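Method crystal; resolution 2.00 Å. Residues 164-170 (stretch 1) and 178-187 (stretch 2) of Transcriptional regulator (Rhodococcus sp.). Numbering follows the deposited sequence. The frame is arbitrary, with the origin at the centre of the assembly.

Stretch 1, residues 164-170: LIDDVAA
Stretch 2 (178-187) FADQLREKVE

Two helical stretches of one chain pack here, their N-to-C directions 124° apart and their axes 8.8 Å apart at closest approach. Both have ordinary helical backbones, with phi near -60° and psi near -45° over most of their length. The register is set by two CA-CA pairs, Ile-165 with Arg-183 at 6.5 Å and Ala-169 with Ala-179 at 5.1 Å; together the stretches bury 407 Å².

Leu-164 (phi/psi -98/-7) makes no contact across, but its O accepts the helical hydrogen bond from Val-168 N at 3.1 Å. Ile-165 points toward the second helix and is the knob of the interface, seated among Ala-179, Leu-182, Arg-183 and Val-186. Its m, t rotamer carries CD1 to 3.8 Å from Val-186 CG2, while its CG2 lies 4.3 Å from Leu-182 CD2 and covers one face of the Arg-183 guanidinium, 4.1 Å from NH2. A branched aliphatic chain fills this buried hole well.

The CA-to-CB bond of Asp-166 points sideways to the second stretch, and chi1 of -83° brings the carboxylate nearer. Arg-183 (t, t, m, chi4 103°) reaches back, so its NH2 donates to Asp-166 OD1 at 2.7 Å and 158°, a salt bridge at the exposed margin. Arg-183 NH1 also forms a salt bridge with Asp-180 OD1 at 3.4 Å, so the guanidinium links both helices' acids.

Asp-167, exposed, takes no part. Val-168 (t) is buried and sideways, its CG1 3.8 Å from CD2 of Leu-182 (t, p). At Ala-169 the backbones come close: its CB is 3.6 Å from Ala-179 CA and 3.9 Å from Ala-179 CB, a spacing suited to small methyl side chains. Phe-178 (chi1 178°, chi2 65°) brings CD2 to 4.1 Å from Ala-169 CB, with Ala-169 O at the ring edge. Ala-170 points away, exposed.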

# COMPACT_ATOMS: atom_id res chain seq x y z
N LEU B 164 14.06 -8.33 12.01
CA LEU B 164 13.20 -9.36 11.45
C LEU B 164 13.84 -10.74 11.36
O LEU B 164 13.17 -11.71 11.03
CB LEU B 164 12.69 -8.94 10.07
CG LEU B 164 11.67 -7.79 10.04
CD1 LEU B 164 11.04 -7.72 8.68
CD2 LEU B 164 10.60 -7.96 11.10
N ILE B 165 15.14 -10.83 11.65
CA ILE B 165 15.87 -12.08 11.44
C ILE B 165 15.25 -13.26 12.23
O ILE B 165 14.99 -14.34 11.66
CB ILE B 165 17.39 -11.88 11.67
CG1 ILE B 165 17.99 -11.17 10.43
CG2 ILE B 165 18.09 -13.21 11.90
CD1 ILE B 165 19.48 -10.87 10.51
N ASP B 166 14.96 -13.05 13.50
CA ASP B 166 14.37 -14.11 14.32
C ASP B 166 13.08 -14.68 13.72
O ASP B 166 12.90 -15.89 13.66
CB ASP B 166 14.12 -13.62 15.75
CG ASP B 166 15.36 -13.68 16.63
OD1 ASP B 166 16.31 -14.43 16.30
OD2 ASP B 166 15.39 -12.99 17.67
N ASP B 167 12.20 -13.79 13.27
CA ASP B 167 10.90 -14.21 12.77
C ASP B 167 11.04 -14.96 11.45
O ASP B 167 10.39 -15.99 11.24
CB ASP B 167 9.95 -13.02 12.62
CG ASP B 167 9.60 -12.37 13.96
OD1 ASP B 167 9.60 -13.04 15.04
OD2 ASP B 167 9.32 -11.15 13.91
N VAL B 168 11.90 -14.45 10.57
CA VAL B 168 12.27 -15.12 9.32
C VAL B 168 12.84 -16.51 9.63
O VAL B 168 12.57 -17.47 8.91
CB VAL B 168 13.30 -14.27 8.53
CG1 VAL B 168 14.02 -15.08 7.45
CG2 VAL B 168 12.62 -13.05 7.91
N ALA B 169 13.62 -16.60 10.71
CA ALA B 169 14.28 -17.86 11.08
C ALA B 169 13.26 -18.88 11.59
O ALA B 169 13.40 -20.07 11.31
CB ALA B 169 15.36 -17.61 12.14
N ALA B 170 12.25 -18.40 12.32
CA ALA B 170 11.16 -19.24 12.82
C ALA B 170 10.27 -19.74 11.70
O ALA B 170 9.59 -20.76 11.86
CB ALA B 170 10.35 -18.50 13.84
N PHE B 178 19.12 -22.12 14.37
CA PHE B 178 19.24 -21.44 13.08
C PHE B 178 19.08 -19.89 13.04
O PHE B 178 19.44 -19.21 12.01
CB PHE B 178 18.24 -22.07 12.13
CG PHE B 178 18.21 -21.41 10.72
CD1 PHE B 178 19.32 -21.48 9.85
CD2 PHE B 178 17.04 -20.79 10.24
CE1 PHE B 178 19.28 -20.90 8.56
CE2 PHE B 178 16.98 -20.21 8.95
CZ PHE B 178 18.11 -20.27 8.10
N ALA B 179 18.48 -19.30 14.08
CA ALA B 179 18.32 -17.83 14.13
C ALA B 179 19.71 -17.19 14.11
O ALA B 179 20.03 -16.38 13.24
CB ALA B 179 17.55 -17.43 15.40
N ASP B 180 20.52 -17.61 15.08
CA ASP B 180 21.93 -17.22 15.23
C ASP B 180 22.76 -17.39 13.96
O ASP B 180 23.55 -16.50 13.65
CB ASP B 180 22.57 -18.03 16.37
CG ASP B 180 21.92 -17.76 17.72
OD1 ASP B 180 21.24 -16.73 17.86
OD2 ASP B 180 22.12 -18.58 18.64
N GLN B 181 22.56 -18.51 13.25
CA GLN B 181 23.28 -18.81 12.01
C GLN B 181 22.96 -17.78 10.92
O GLN B 181 23.85 -17.13 10.37
CB GLN B 181 22.93 -20.22 11.49
CG GLN B 181 23.28 -21.38 12.41
N LEU B 182 21.67 -17.64 10.61
CA LEU B 182 21.21 -16.61 9.71
C LEU B 182 21.75 -15.21 10.04
O LEU B 182 22.26 -14.53 9.16
CB LEU B 182 19.68 -16.62 9.64
CG LEU B 182 19.02 -15.80 8.52
CD1 LEU B 182 19.50 -16.20 7.10
CD2 LEU B 182 17.52 -15.91 8.60
N ARG B 183 21.68 -14.81 11.31
CA ARG B 183 22.22 -13.51 11.77
C ARG B 183 23.71 -13.34 11.41
O ARG B 183 24.15 -12.24 11.03
CB ARG B 183 22.01 -13.36 13.28
CG ARG B 183 22.25 -11.94 13.85
CD ARG B 183 21.88 -11.83 15.34
NE ARG B 183 20.42 -11.80 15.47
CZ ARG B 183 19.66 -12.82 15.86
NH1 ARG B 183 20.21 -13.98 16.21
NH2 ARG B 183 18.35 -12.67 15.91
N GLU B 184 24.48 -14.42 11.52
CA GLU B 184 25.93 -14.36 11.28
C GLU B 184 26.22 -14.25 9.79
O GLU B 184 27.06 -13.44 9.37
CB GLU B 184 26.66 -15.55 11.93
CG GLU B 184 26.62 -15.57 13.48
CD GLU B 184 27.66 -16.51 14.13
OE1 GLU B 184 28.43 -17.15 13.38
OE2 GLU B 184 27.71 -16.60 15.40
N LYS B 185 25.50 -15.02 8.97
CA LYS B 185 25.68 -14.95 7.53
C LYS B 185 25.27 -13.56 6.99
O LYS B 185 25.95 -13.01 6.12
CB LYS B 185 24.90 -16.06 6.83
CG LYS B 185 25.33 -17.49 7.27
CD LYS B 185 24.43 -18.58 6.63
CE LYS B 185 22.92 -18.32 6.87
NZ LYS B 185 21.97 -19.18 6.10
N VAL B 186 24.19 -12.96 7.52
CA VAL B 186 23.80 -11.61 7.09
C VAL B 186 24.96 -10.64 7.36
O VAL B 186 25.30 -9.81 6.53
CB VAL B 186 22.49 -11.11 7.75
CG1 VAL B 186 22.22 -9.67 7.35
CG2 VAL B 186 21.28 -12.01 7.39
N GLU B 187 25.58 -10.74 8.52
CA GLU B 187 26.73 -9.92 8.87
C GLU B 187 27.97 -10.08 7.97
O GLU B 187 28.63 -9.09 7.63
CB GLU B 187 27.14 -10.16 10.34
CG GLU B 187 26.83 -8.99 11.22
CD GLU B 187 27.47 -7.71 10.72
OE1 GLU B 187 28.73 -7.65 10.70
OE2 GLU B 187 26.70 -6.77 10.34